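PDB 5VXV: peroxisomal membrane protein PEX15 from Saccharomyces cerevisiae, which docks the AAA-ATPase subunits PEX1 and PEX6 at the peroxisomal membrane, seen here through a largely helical part of its cytoplasmic region. Local coordinates for residues 27-31 with 32-36; 92-95 with 96-100; 102-105 with 106-110; 146-149 with 150-154; 195-198 with 199-203. All coordinates share one frame; numbering follows the deposited sequence. Where two conformers were deposited one is given.

Contact 1: residues 27-31 with 32-36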
loop_
_atom_site.group_PDB
_atom_site.type_symbol
_atom_site.label_atom_id
_atom_site.label_comp_id
_atom_site.label_asym_id
_atom_site.label_seq_id
_atom_site.Cartn_x
_atom_site.Cartn_y
_atom_site.Cartn_z
ATOM N N VAL A 27 23.637 5.167 -7.346
ATOM C CA VAL A 27 24.298 6.117 -6.454
ATOM C C VAL A 27 24.218 5.713 -4.989
ATOM O O VAL A 27 24.866 6.352 -4.145
ATOM C CB VAL A 27 23.719 7.536 -6.629
ATOM C CG1 VAL A 27 23.764 7.952 -8.096
ATOM C CG2 VAL A 27 22.297 7.628 -6.090
ATOM N N GLY A 28 23.445 4.682 -4.654
ATOM C CA GLY A 28 23.385 4.188 -3.293
ATOM C C GLY A 28 22.270 4.750 -2.441
ATOM O O GLY A 28 22.341 4.645 -1.212
ATOM N N PHE A 29 21.232 5.331 -3.047
ATOM C CA PHE A 29 20.159 5.953 -2.278
ATOM C C PHE A 29 19.182 4.948 -1.678
ATOM O O PHE A 29 18.492 5.285 -0.711
ATOM C CB PHE A 29 19.366 6.930 -3.158
ATOM C CG PHE A 29 20.043 8.260 -3.400
ATOM C CD1 PHE A 29 20.986 8.772 -2.521
ATOM C CD2 PHE A 29 19.710 9.008 -4.517
ATOM C CE1 PHE A 29 21.583 9.998 -2.761
ATOM C CE2 PHE A 29 20.307 10.233 -4.760
ATOM C CZ PHE A 29 21.244 10.727 -3.881
ATOM N N ILE A 30 19.084 3.741 -2.226
ATOM C CA ILE A 30 18.063 2.775 -1.776
ATOM C C ILE A 30 18.658 2.074 -0.563
ATOM O O ILE A 30 19.174 0.953 -0.625
ATOM C CB ILE A 30 17.646 1.809 -2.888
ATOM C CG1 ILE A 30 17.286 2.592 -4.156
ATOM C CG2 ILE A 30 16.460 0.968 -2.427
ATOM C CD1 ILE A 30 16.937 1.728 -5.348
ATOM N N ASP A 31 18.570 2.750 0.581
ATOM C CA ASP A 31 19.283 2.342 1.789
ATOM C C ASP A 31 18.581 2.982 2.974
ATOM O O ASP A 31 18.409 4.204 2.999
ATOM C CB ASP A 31 20.752 2.776 1.714
ATOM C CG ASP A 31 21.578 2.278 2.884
ATOM O OD1 ASP A 31 20.996 1.787 3.874
ATOM O OD2 ASP A 31 22.821 2.389 2.814
ATOM N N ILE A 32 18.169 2.166 3.950
ATOM C CA ILE A 32 17.426 2.693 5.092
ATOM C C ILE A 32 18.212 3.795 5.792
ATOM O O ILE A 32 17.621 4.751 6.313
ATOM C CB ILE A 32 17.058 1.552 6.067
ATOM C CG1 ILE A 32 16.295 2.092 7.283
ATOM C CG2 ILE A 32 18.303 0.801 6.526
ATOM C CD1 ILE A 32 14.946 2.705 6.956
ATOM N N THR A 33 19.543 3.688 5.824
ATOM C CA THR A 33 20.348 4.725 6.464
ATOM C C THR A 33 20.195 6.057 5.742
ATOM O O THR A 33 20.139 7.116 6.378
ATOM C CB THR A 33 21.818 4.304 6.502
ATOM O OG1 THR A 33 21.943 3.057 7.196
ATOM C CG2 THR A 33 22.665 5.359 7.207
ATOM N N VAL A 34 20.136 6.023 4.411
ATOM C CA VAL A 34 19.906 7.242 3.643
ATOM C C VAL A 34 18.484 7.743 3.860
ATOM O O VAL A 34 18.256 8.945 4.040
ATOM C CB VAL A 34 20.205 6.987 2.154
ATOM C CG1 VAL A 34 19.853 8.206 1.307
ATOM C CG2 VAL A 34 21.672 6.616 1.966
ATOM N N PHE A 35 17.508 6.830 3.859
ATOM C CA PHE A 35 16.117 7.220 4.065
ATOM C C PHE A 35 15.937 7.969 5.380
ATOM O O PHE A 35 15.229 8.982 5.434
ATOM C CB PHE A 35 15.211 5.986 4.046
ATOM C CG PHE A 35 15.123 5.296 2.708
ATOM C CD1 PHE A 35 15.480 5.943 1.535
ATOM C CD2 PHE A 35 14.663 3.990 2.629
ATOM C CE1 PHE A 35 15.389 5.297 0.313
ATOM C CE2 PHE A 35 14.568 3.341 1.412
ATOM C CZ PHE A 35 14.931 3.994 0.254
ATOM N N LYS A 36 16.560 7.480 6.456
ATOM C CA LYS A 36 16.393 8.116 7.758
ATOM C C LYS A 36 16.961 9.529 7.776
ATOM O O LYS A 36 16.459 10.386 8.511
ATOM C CB LYS A 36 17.055 7.269 8.844
ATOM C CG LYS A 36 16.445 5.888 9.015
#
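Asp-31 OD1 accepts the backbone N-H of Thr-33 over 3.1 Å (OD1 to N), and the donor comes from above the carboxylate, 58° out of its plane. CG stands opposite the backbone N (chi1 -175°), a torsion that folds the acid over the first turn. Asp-31 O, meanwhile, takes a straight bond from Phe-35 N at 2.9 Å and a weak one from Val-34 N. This is the N-cap of helix 32-37, where a side chain satisfies a first-turn N-H that has no carbonyl of a preceding turn to bond. Asp-31 O also lies over one face of the Phe-35 ring, displaced toward the rim, while Phe-35 CE1 comes within 3.3 Å of Phe-29 O. Val-34 CG1 meets Phe-29 CD1 at 4.0 Å, the two side chains crossing obliquely. With a serine in place of Phe-35, Asp-31 O would probably lose the ring over which it lies, and Phe-29 O and Ile-30 CG2 their aromatic neighbour. Further out, Gly-28, at a phi of 94°, ends helix 17-27 in a Schellman motif, and Ile-30 centres an inverse gamma turn. Phe-45 and Leu-42 of helix 39-51 and Ile-69 of helix 60-70 hold the Phe-35 ring from beyond.

Contact 2: residues 92-95 with 96-100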
loop_
_atom_site.group_PDB
_atom_site.type_symbol
_atom_site.label_atom_id
_atom_site.label_comp_id
_atom_site.label_asym_id
_atom_site.label_seq_id
_atom_site.Cartn_x
_atom_site.Cartn_y
_atom_site.Cartn_z
ATOM N N LEU A 92 -1.626 8.853 2.632
ATOM C CA LEU A 92 -1.524 8.434 1.237
ATOM C C LEU A 92 -0.181 7.769 0.953
ATOM O O LEU A 92 -0.103 6.867 0.113
ATOM C CB LEU A 92 -1.745 9.629 0.303
ATOM C CG LEU A 92 -3.116 10.311 0.373
ATOM C CD1 LEU A 92 -3.247 11.387 -0.700
ATOM C CD2 LEU A 92 -4.252 9.301 0.245
ATOM N N VAL A 93 0.879 8.187 1.648
ATOM C CA VAL A 93 2.175 7.537 1.482
ATOM C C VAL A 93 2.182 6.179 2.170
ATOM O O VAL A 93 2.770 5.215 1.665
ATOM C CB VAL A 93 3.297 8.447 2.010
ATOM C CG1 VAL A 93 4.642 7.742 1.932
ATOM C CG2 VAL A 93 3.327 9.740 1.215
ATOM N N ILE A 94 1.549 6.086 3.341
ATOM C CA ILE A 94 1.350 4.792 3.987
ATOM C C ILE A 94 0.656 3.835 3.029
ATOM O O ILE A 94 1.033 2.662 2.911
ATOM C CB ILE A 94 0.558 4.976 5.298
ATOM C CG1 ILE A 94 1.446 5.652 6.346
ATOM C CG2 ILE A 94 0.038 3.638 5.829
ATOM C CD1 ILE A 94 0.690 6.262 7.505
ATOM N N ASN A 95 -0.353 4.328 2.307
ATOM C CA ASN A 95 -1.060 3.484 1.352
ATOM C C ASN A 95 -0.148 3.055 0.209
ATOM O O ASN A 95 -0.191 1.898 -0.224
ATOM C CB ASN A 95 -2.291 4.219 0.820
ATOM C CG ASN A 95 -3.367 4.389 1.879
ATOM O OD1 ASN A 95 -3.337 3.731 2.918
ATOM N ND2 ASN A 95 -4.322 5.273 1.619
ATOM N N LYS A 96 0.682 3.973 -0.299
ATOM C CA LYS A 96 1.660 3.595 -1.316
ATOM C C LYS A 96 2.587 2.501 -0.803
ATOM O O LYS A 96 2.879 1.538 -1.520
ATOM C CB LYS A 96 2.476 4.812 -1.759
ATOM C CG LYS A 96 1.704 5.837 -2.576
ATOM C CD LYS A 96 2.622 6.915 -3.135
ATOM C CE LYS A 96 1.831 7.951 -3.919
ATOM N NZ LYS A 96 2.699 8.985 -4.560
ATOM N N PHE A 97 3.068 2.634 0.437
ATOM C CA PHE A 97 3.954 1.625 1.003
ATOM C C PHE A 97 3.280 0.258 1.036
ATOM O O PHE A 97 3.870 -0.748 0.627
ATOM C CB PHE A 97 4.395 2.044 2.406
ATOM C CG PHE A 97 5.210 1.004 3.116
ATOM C CD1 PHE A 97 6.582 0.931 2.931
ATOM C CD2 PHE A 97 4.604 0.090 3.962
ATOM C CE1 PHE A 97 7.328 -0.034 3.579
ATOM C CE2 PHE A 97 5.347 -0.875 4.613
ATOM C CZ PHE A 97 6.710 -0.937 4.420
ATOM N N PHE A 98 2.035 0.200 1.518
ATOM C CA PHE A 98 1.330 -1.078 1.556
ATOM C C PHE A 98 1.178 -1.659 0.154
ATOM O O PHE A 98 1.347 -2.868 -0.046
ATOM C CB PHE A 98 -0.037 -0.917 2.229
ATOM C CG PHE A 98 0.025 -0.758 3.732
ATOM C CD1 PHE A 98 0.911 -1.507 4.491
ATOM C CD2 PHE A 98 -0.805 0.141 4.383
ATOM C CE1 PHE A 98 0.966 -1.364 5.866
ATOM C CE2 PHE A 98 -0.754 0.287 5.760
ATOM C CZ PHE A 98 0.134 -0.467 6.499
ATOM N N ARG A 99 0.879 -0.816 -0.836
ATOM C CA ARG A 99 0.751 -1.319 -2.201
ATOM C C ARG A 99 2.073 -1.893 -2.699
ATOM O O ARG A 99 2.087 -2.873 -3.453
ATOM C CB ARG A 99 0.256 -0.213 -3.133
ATOM C CG ARG A 99 -1.215 0.130 -2.950
ATOM C CD ARG A 99 -1.769 0.899 -4.145
ATOM N NE ARG A 99 -1.204 2.242 -4.251
ATOM C CZ ARG A 99 -1.763 3.344 -3.756
ATOM N NH1 ARG A 99 -2.920 3.290 -3.108
ATOM N NH2 ARG A 99 -1.159 4.512 -3.912
ATOM N N CYS A 100 3.196 -1.301 -2.285
ATOM C CA CYS A 100 4.498 -1.833 -2.678
ATOM C C CYS A 100 4.759 -3.189 -2.031
ATOM O O CYS A 100 5.303 -4.093 -2.675
ATOM C CB CYS A 100 5.604 -0.841 -2.317
ATOM S SG CYS A 100 5.594 0.659 -3.325
HETATM O O HOH W 1 -1.991 6.688 -2.054
#
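Leu-92 O is gripped twice: Lys-96 N donates to it at 3.0 Å, and a water gives it a second proton at 2.9 Å. That water in turn accepts from Arg-99 NH2, so a side chain nearly two turns on is tied back to the start of the segment. The i to i+4 ladder runs on through Phe-97 N, Phe-98 N and Arg-99 N, which donate to the carbonyls of Val-93, Ile-94 and Asn-95. Arg-99 reaches the water because its chain bends at chi3 (-68°), folding the guanidinium back until Asn-95 O sits 4.0 Å above one of its faces, toward the rim; the cation and the carbonyl probably attract each other. On the apolar flank Ile-94 and Phe-98 lie side by side and point the same way, Ile-94 CG2 pressed to 3.4 Å from Phe-98 CE2, a tight fit. Lys-96 passes its CG by Leu-92 O and then runs out extended, NZ bonding to Ser-47 OG. Near the middle of the domain, helix 91-108 carries polar side chains on one flank and apolar ones on another. Asp-50 of helix 39-51 forms a salt bridge with Arg-99 NH2; Asn-95 ND2 bonds to Glu-148 and Gly-145 O, with Glu-148 also a weak, long ion partner of Arg-99. Phe-98 packs on Phe-129 and Met-126 of helix 112-136, and Phe-97 on Ile-84 of helix 75-86.

Contact 3: residues 102-105 with 106-110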
loop_
_atom_site.group_PDB
_atom_site.type_symbol
_atom_site.label_atom_id
_atom_site.label_comp_id
_atom_site.label_asym_id
_atom_site.label_seq_id
_atom_site.Cartn_x
_atom_site.Cartn_y
_atom_site.Cartn_z
ATOM N N ILE A 102 2.447 -5.308 -1.274
ATOM C CA ILE A 102 1.571 -6.211 -2.011
ATOM C C ILE A 102 2.213 -6.618 -3.331
ATOM O O ILE A 102 2.134 -7.779 -3.747
ATOM C CB ILE A 102 0.200 -5.541 -2.223
ATOM C CG1 ILE A 102 -0.531 -5.407 -0.883
ATOM C CG2 ILE A 102 -0.651 -6.319 -3.225
ATOM C CD1 ILE A 102 -1.683 -4.427 -0.903
ATOM N N LYS A 103 2.865 -5.668 -4.004
ATOM C CA LYS A 103 3.481 -5.964 -5.294
ATOM C C LYS A 103 4.578 -7.012 -5.163
ATOM O O LYS A 103 4.777 -7.821 -6.078
ATOM C CB LYS A 103 4.035 -4.686 -5.918
ATOM C CG LYS A 103 2.975 -3.859 -6.621
ATOM C CD LYS A 103 3.535 -2.551 -7.142
ATOM C CE LYS A 103 2.439 -1.689 -7.743
ATOM N NZ LYS A 103 2.935 -0.333 -8.100
ATOM N N VAL A 104 5.299 -7.016 -4.041
ATOM C CA VAL A 104 6.324 -8.035 -3.813
ATOM C C VAL A 104 5.678 -9.409 -3.682
ATOM O O VAL A 104 6.087 -10.375 -4.335
ATOM C CB VAL A 104 7.159 -7.686 -2.565
ATOM C CG1 VAL A 104 8.042 -8.865 -2.148
ATOM C CG2 VAL A 104 8.013 -6.455 -2.825
ATOM N N ILE A 105 4.658 -9.515 -2.829
ATOM C CA ILE A 105 3.987 -10.794 -2.625
ATOM C C ILE A 105 3.381 -11.288 -3.930
ATOM O O ILE A 105 3.451 -12.479 -4.254
ATOM C CB ILE A 105 2.917 -10.656 -1.524
ATOM C CG1 ILE A 105 3.568 -10.274 -0.191
ATOM C CG2 ILE A 105 2.123 -11.955 -1.374
ATOM C CD1 ILE A 105 2.578 -9.844 0.878
ATOM N N GLN A 106 2.785 -10.379 -4.700
ATOM C CA GLN A 106 2.005 -10.777 -5.867
ATOM C C GLN A 106 2.894 -11.272 -7.005
ATOM O O GLN A 106 2.541 -12.236 -7.694
ATOM C CB GLN A 106 1.146 -9.599 -6.326
ATOM C CG GLN A 106 0.253 -9.887 -7.516
ATOM C CD GLN A 106 -0.615 -8.698 -7.877
ATOM O OE1 GLN A 106 -0.585 -7.667 -7.205
ATOM N NE2 GLN A 106 -1.391 -8.833 -8.944
ATOM N N PHE A 107 4.043 -10.631 -7.225
ATOM C CA PHE A 107 4.844 -10.892 -8.415
ATOM C C PHE A 107 6.224 -11.473 -8.140
ATOM O O PHE A 107 6.733 -12.221 -8.980
ATOM C CB PHE A 107 5.015 -9.602 -9.234
ATOM C CG PHE A 107 3.719 -9.015 -9.717
ATOM C CD1 PHE A 107 2.961 -9.668 -10.675
ATOM C CD2 PHE A 107 3.260 -7.808 -9.217
ATOM C CE1 PHE A 107 1.768 -9.130 -11.123
ATOM C CE2 PHE A 107 2.070 -7.264 -9.660
ATOM C CZ PHE A 107 1.321 -7.927 -10.615
ATOM N N ASN A 108 6.853 -11.150 -7.010
ATOM C CA ASN A 108 8.193 -11.654 -6.739
ATOM C C ASN A 108 8.194 -13.026 -6.081
ATOM O O ASN A 108 9.193 -13.745 -6.188
ATOM C CB ASN A 108 8.965 -10.667 -5.859
ATOM C CG ASN A 108 9.441 -9.451 -6.629
ATOM O OD1 ASN A 108 8.828 -8.387 -6.573
ATOM N ND2 ASN A 108 10.542 -9.607 -7.359
ATOM N N LEU A 109 7.109 -13.407 -5.414
ATOM C CA LEU A 109 6.998 -14.729 -4.817
ATOM C C LEU A 109 6.331 -15.690 -5.791
ATOM O O LEU A 109 5.331 -15.353 -6.430
ATOM C CB LEU A 109 6.198 -14.667 -3.515
ATOM C CG LEU A 109 6.779 -13.795 -2.399
ATOM C CD1 LEU A 109 5.895 -13.862 -1.161
ATOM C CD2 LEU A 109 8.205 -14.209 -2.058
ATOM N N THR A 110 6.896 -16.892 -5.899
ATOM C CA THR A 110 6.376 -17.920 -6.792
ATOM C C THR A 110 5.589 -19.000 -6.066
ATOM O O THR A 110 4.627 -19.533 -6.629
ATOM C CB THR A 110 7.523 -18.587 -7.562
ATOM O OG1 THR A 110 8.327 -19.354 -6.658
ATOM C CG2 THR A 110 8.396 -17.542 -8.246
HETATM O O HOH W 2 6.930 -7.174 -7.797
#
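The Phe-107 ring receives Lys-103 O obliquely, 3.5 Å from CD2, and carries Gln-106 CG over the centre of one face, 3.7 Å above the plane. Gln-106 CG arrives there because it is turned opposite its own backbone N (chi1 -178°). The setting is the C-terminal end of helix 91-108, where the last turn widens to a pi-type one. Val-104 O records the change, since it accepts both from Asn-108 N at 2.9 Å, the usual i+4 partner, and weakly from Leu-109 N at 3.4 Å, one residue further on. Ile-105 O, past the end of that ladder, is taken by Gln-115 NE2 of helix 112-136. Leu-109, already outside the helix, folds back beneath this last turn: its CB rests 3.6 Å from Ile-105 O, and CD1 lies 4.2 Å from Ile-105 CG2. Replacing Leu-109 by a glycine would probably strip Ile-105 CG2 of this apolar neighbour and set the chain after the helix free to turn. Outside, Leu-109 also packs on Glu-114, Val-104 on Leu-67 and Phe-70, and Phe-107 on Ser-54 and Thr-56, while Lys-103 NZ bonds to Met-52 O. A water ties the turn to the side chain of Asn-108, donating one proton to Lys-103 O at 2.8 Å and the other to Asn-108 OD1 at 2.6 Å.

Contact 4: residues 146-149 with 150-154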
loop_
_atom_site.group_PDB
_atom_site.type_symbol
_atom_site.label_atom_id
_atom_site.label_comp_id
_atom_site.label_asym_id
_atom_site.label_seq_id
_atom_site.Cartn_x
_atom_site.Cartn_y
_atom_site.Cartn_z
ATOM N N LEU A 146 -8.327 7.314 4.354
ATOM C CA LEU A 146 -8.820 6.168 5.114
ATOM C C LEU A 146 -9.688 5.265 4.246
ATOM O O LEU A 146 -9.560 4.037 4.308
ATOM C CB LEU A 146 -9.589 6.645 6.347
ATOM C CG LEU A 146 -10.169 5.548 7.244
ATOM C CD1 LEU A 146 -9.105 4.539 7.653
ATOM C CD2 LEU A 146 -10.813 6.166 8.475
ATOM N N GLN A 147 -10.564 5.844 3.420
ATOM C CA GLN A 147 -11.301 5.034 2.454
ATOM C C GLN A 147 -10.342 4.220 1.596
ATOM O O GLN A 147 -10.540 3.019 1.391
ATOM C CB GLN A 147 -12.186 5.911 1.563
ATOM C CG GLN A 147 -12.981 5.095 0.539
ATOM C CD GLN A 147 -13.717 5.944 -0.479
ATOM O OE1 GLN A 147 -13.624 7.169 -0.473
ATOM N NE2 GLN A 147 -14.448 5.285 -1.369
ATOM N N GLU A 148 -9.288 4.864 1.086
ATOM C CA GLU A 148 -8.334 4.156 0.237
ATOM C C GLU A 148 -7.661 3.022 0.996
ATOM O O GLU A 148 -7.461 1.930 0.451
ATOM C CB GLU A 148 -7.287 5.129 -0.311
ATOM C CG GLU A 148 -6.289 4.483 -1.273
ATOM C CD GLU A 148 -5.289 5.470 -1.851
ATOM O OE1 GLU A 148 -4.457 6.004 -1.090
ATOM O OE2 GLU A 148 -5.336 5.713 -3.075
ATOM N N LEU A 149 -7.297 3.267 2.256
ATOM C CA LEU A 149 -6.626 2.250 3.060
ATOM C C LEU A 149 -7.500 1.010 3.216
ATOM O O LEU A 149 -7.032 -0.123 3.044
ATOM C CB LEU A 149 -6.259 2.834 4.425
ATOM C CG LEU A 149 -5.688 1.865 5.462
ATOM C CD1 LEU A 149 -4.392 1.239 4.968
ATOM C CD2 LEU A 149 -5.478 2.582 6.786
ATOM N N ILE A 150 -8.778 1.200 3.545
ATOM C CA ILE A 150 -9.658 0.051 3.720
ATOM C C ILE A 150 -9.860 -0.665 2.392
ATOM O O ILE A 150 -9.932 -1.898 2.340
ATOM C CB ILE A 150 -10.999 0.481 4.342
ATOM C CG1 ILE A 150 -10.770 1.230 5.662
ATOM C CG2 ILE A 150 -11.890 -0.735 4.574
ATOM C CD1 ILE A 150 -10.002 0.446 6.714
ATOM N N GLU A 151 -9.931 0.087 1.294
ATOM C CA GLU A 151 -10.162 -0.549 0.004
ATOM C C GLU A 151 -8.925 -1.302 -0.481
ATOM O O GLU A 151 -9.058 -2.310 -1.182
ATOM C CB GLU A 151 -10.638 0.496 -1.006
ATOM C CG GLU A 151 -12.052 0.983 -0.679
ATOM C CD GLU A 151 -12.692 1.797 -1.782
ATOM O OE1 GLU A 151 -12.010 2.089 -2.788
ATOM O OE2 GLU A 151 -13.886 2.146 -1.637
ATOM N N ILE A 152 -7.721 -0.867 -0.093
ATOM C CA ILE A 152 -6.538 -1.694 -0.335
ATOM C C ILE A 152 -6.677 -3.022 0.397
ATOM O O ILE A 152 -6.469 -4.096 -0.176
ATOM C CB ILE A 152 -5.256 -0.957 0.096
ATOM C CG1 ILE A 152 -4.988 0.246 -0.808
ATOM C CG2 ILE A 152 -4.054 -1.907 0.056
ATOM C CD1 ILE A 152 -3.913 1.179 -0.276
ATOM N N PHE A 153 -7.024 -2.961 1.683
ATOM C CA PHE A 153 -7.160 -4.177 2.476
ATOM C C PHE A 153 -8.150 -5.140 1.832
ATOM O O PHE A 153 -7.861 -6.331 1.675
ATOM C CB PHE A 153 -7.594 -3.816 3.898
ATOM C CG PHE A 153 -7.664 -4.992 4.832
ATOM C CD1 PHE A 153 -8.827 -5.733 4.944
ATOM C CD2 PHE A 153 -6.570 -5.349 5.603
ATOM C CE1 PHE A 153 -8.898 -6.814 5.802
ATOM C CE2 PHE A 153 -6.636 -6.429 6.464
ATOM C CZ PHE A 153 -7.800 -7.163 6.561
ATOM N N ILE A 154 -9.320 -4.638 1.436
ATOM C CA ILE A 154 -10.362 -5.517 0.911
ATOM C C ILE A 154 -10.024 -5.974 -0.505
ATOM O O ILE A 154 -10.015 -7.175 -0.798
ATOM C CB ILE A 154 -11.731 -4.815 0.969
ATOM C CG1 ILE A 154 -12.128 -4.579 2.429
ATOM C CG2 ILE A 154 -12.793 -5.647 0.252
ATOM C CD1 ILE A 154 -13.410 -3.791 2.619
#
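Ile-150 lays its CG1 against the carbonyl of the preceding turn, 3.3 Å from Leu-146 O, and meets Leu-146 CD1 at 4.2 Å. The torsion behind this sets CG1 beside the backbone N (chi1 -55°). Leu-149 contributes mainly through its backbone: its O accepts from Phe-153 N at 3.1 Å, while its side chain faces Met-126 and Ile-130 of helix 112-136. Both belong to the buried flank of helix 143-161, which includes a wider pi-type turn at 152-154. Glu-151 carries the polar flank. Its CG touches Gln-147 O at 3.3 Å, and its OE2 accepts from Gln-147 NE2 at 3.2 Å, the two chains lying side by side. Amide and carboxylate stand 85° apart; the bond leaves within the amide plane but meets OE2 from above the carboxylate, 54° out. Ser-203 OG of helix 196-217 bonds to this same oxygen, giving OE2 two partners.

Contact 5: residues 195-198 with 199-203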
loop_
_atom_site.group_PDB
_atom_site.type_symbol
_atom_site.label_atom_id
_atom_site.label_comp_id
_atom_site.label_asym_id
_atom_site.label_seq_id
_atom_site.Cartn_x
_atom_site.Cartn_y
_atom_site.Cartn_z
ATOM N N SER A 195 -21.236 8.265 3.882
ATOM C CA SER A 195 -20.162 7.989 4.822
ATOM C C SER A 195 -19.083 7.134 4.159
ATOM O O SER A 195 -19.266 6.599 3.061
ATOM C CB SER A 195 -20.708 7.275 6.058
ATOM O OG SER A 195 -21.064 5.930 5.760
ATOM N N ILE A 196 -17.941 6.998 4.841
ATOM C CA ILE A 196 -16.903 6.103 4.334
ATOM C C ILE A 196 -17.449 4.687 4.220
ATOM O O ILE A 196 -17.177 3.977 3.245
ATOM C CB ILE A 196 -15.643 6.141 5.220
ATOM C CG1 ILE A 196 -15.066 7.558 5.297
ATOM C CG2 ILE A 196 -14.590 5.178 4.662
ATOM C CD1 ILE A 196 -13.828 7.674 6.188
ATOM N N GLU A 197 -18.225 4.250 5.214
ATOM C CA GLU A 197 -18.820 2.921 5.145
ATOM C C GLU A 197 -19.719 2.791 3.924
ATOM O O GLU A 197 -19.646 1.798 3.193
ATOM C CB GLU A 197 -19.606 2.620 6.421
ATOM C CG GLU A 197 -20.305 1.266 6.376
ATOM C CD GLU A 197 -20.746 0.783 7.740
ATOM O OE1 GLU A 197 -21.970 0.711 7.981
ATOM O OE2 GLU A 197 -19.868 0.478 8.573
ATOM N N ASP A 198 -20.581 3.787 3.693
ATOM C CA ASP A 198 -21.432 3.775 2.506
ATOM C C ASP A 198 -20.595 3.616 1.243
ATOM O O ASP A 198 -20.907 2.796 0.372
ATOM C CB ASP A 198 -22.259 5.061 2.429
ATOM C CG ASP A 198 -23.209 5.229 3.601
ATOM O OD1 ASP A 198 -23.618 4.211 4.200
ATOM O OD2 ASP A 198 -23.554 6.392 3.917
ATOM N N ALA A 199 -19.517 4.394 1.134
ATOM C CA ALA A 199 -18.708 4.377 -0.079
ATOM C C ALA A 199 -18.024 3.031 -0.275
ATOM O O ALA A 199 -17.972 2.516 -1.399
ATOM C CB ALA A 199 -17.673 5.500 -0.027
ATOM N N ILE A 200 -17.487 2.446 0.799
ATOM C CA ILE A 200 -16.805 1.160 0.681
ATOM C C ILE A 200 -17.781 0.085 0.223
ATOM O O ILE A 200 -17.476 -0.719 -0.666
ATOM C CB ILE A 200 -16.134 0.786 2.016
ATOM C CG1 ILE A 200 -14.986 1.752 2.308
ATOM C CG2 ILE A 200 -15.620 -0.654 1.989
ATOM C CD1 ILE A 200 -14.435 1.647 3.710
ATOM N N LEU A 201 -18.967 0.042 0.831
ATOM C CA LEU A 201 -19.948 -0.966 0.440
ATOM C C LEU A 201 -20.376 -0.780 -1.010
ATOM O O LEU A 201 -20.563 -1.762 -1.739
ATOM C CB LEU A 201 -21.154 -0.916 1.379
ATOM C CG LEU A 201 -20.849 -1.337 2.819
ATOM C CD1 LEU A 201 -21.969 -0.915 3.756
ATOM C CD2 LEU A 201 -20.620 -2.841 2.905
ATOM N N ASN A 202 -20.523 0.472 -1.453
ATOM C CA ASN A 202 -20.836 0.726 -2.856
ATOM C C ASN A 202 -19.704 0.256 -3.760
ATOM O O ASN A 202 -19.947 -0.339 -4.818
ATOM C CB ASN A 202 -21.114 2.214 -3.072
ATOM C CG ASN A 202 -21.503 2.530 -4.503
ATOM O OD1 ASN A 202 -22.591 2.170 -4.955
ATOM N ND2 ASN A 202 -20.620 3.214 -5.222
ATOM N N SER A 203 -18.455 0.512 -3.361
ATOM C CA SER A 203 -17.319 0.041 -4.146
ATOM C C SER A 203 -17.316 -1.479 -4.252
ATOM O O SER A 203 -17.017 -2.031 -5.315
ATOM C CB SER A 203 -16.009 0.533 -3.532
ATOM O OG SER A 203 -15.901 1.943 -3.618
#
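Ile-196 CG2 meets Ile-200 CD1 at 3.7 Å, one helical turn apart, and the conformations make this possible. In Ile-196 the CG2 branch is the one turned opposite the backbone N, so it leans forward along the helix; in Ile-200 CG1 lies beside the backbone N (chi1 -67°) and passes back over Ile-196 O, 3.3 Å away. Glu-197 and Leu-201 repeat the spacing differently, lying side by side and pointing the same way, with Leu-201 CD1 3.8 Å from Glu-197 CG. Here the glutamate is extended, and Leu-201 CG settles against Glu-197 O. Ser-195 holds its OG between the backbone N and the carbonyl carbon (chi1 72°), where it accepts from Asp-198 N at 3.0 Å. Asp-198 OD2 accepts in return from Ser-195 N, also at 3.0 Å, from 39° above the carboxylate plane. The reciprocal pair is a capping box at the N-terminus of helix 196-217, and the ladder starts at once with Ala-199 N to Ser-195 O. Around it, Ile-200 reaches Ile-154 of helix 143-161, and Leu-201 meets Trp-172 of helix 168-177. Chemically, Asp-198 stands where a helix start would probably stabilise its negative charge, whereas the carboxylate of buried Glu-197 is met by hydroxyls, its OE2 hydrogen-bonded to Tyr-171 OH and Ser-182 OG.

Contacts 1 and 5 sit on opposite sides of the chain's centre, about 20 and 19 Å from it; both are partly buried helix starts, one capped by an aspartate, the other by a serine in a capping box with an aspartate. Contact 2 is the most central, about 3 Å from the chain's centre, and shares helix 91-108 with contact 3, which lies at that helix's C-terminal end; one is mid-helix, the other a terminus. Contact 4 is the most thoroughly buried and bridges its neighbours: Glu-148 makes a polar link to contact 2, Ile-152 packs on Ile-102 of contact 3, and Ile-150 packs on Ile-200 of contact 5. Waters serve contacts 2 and 3.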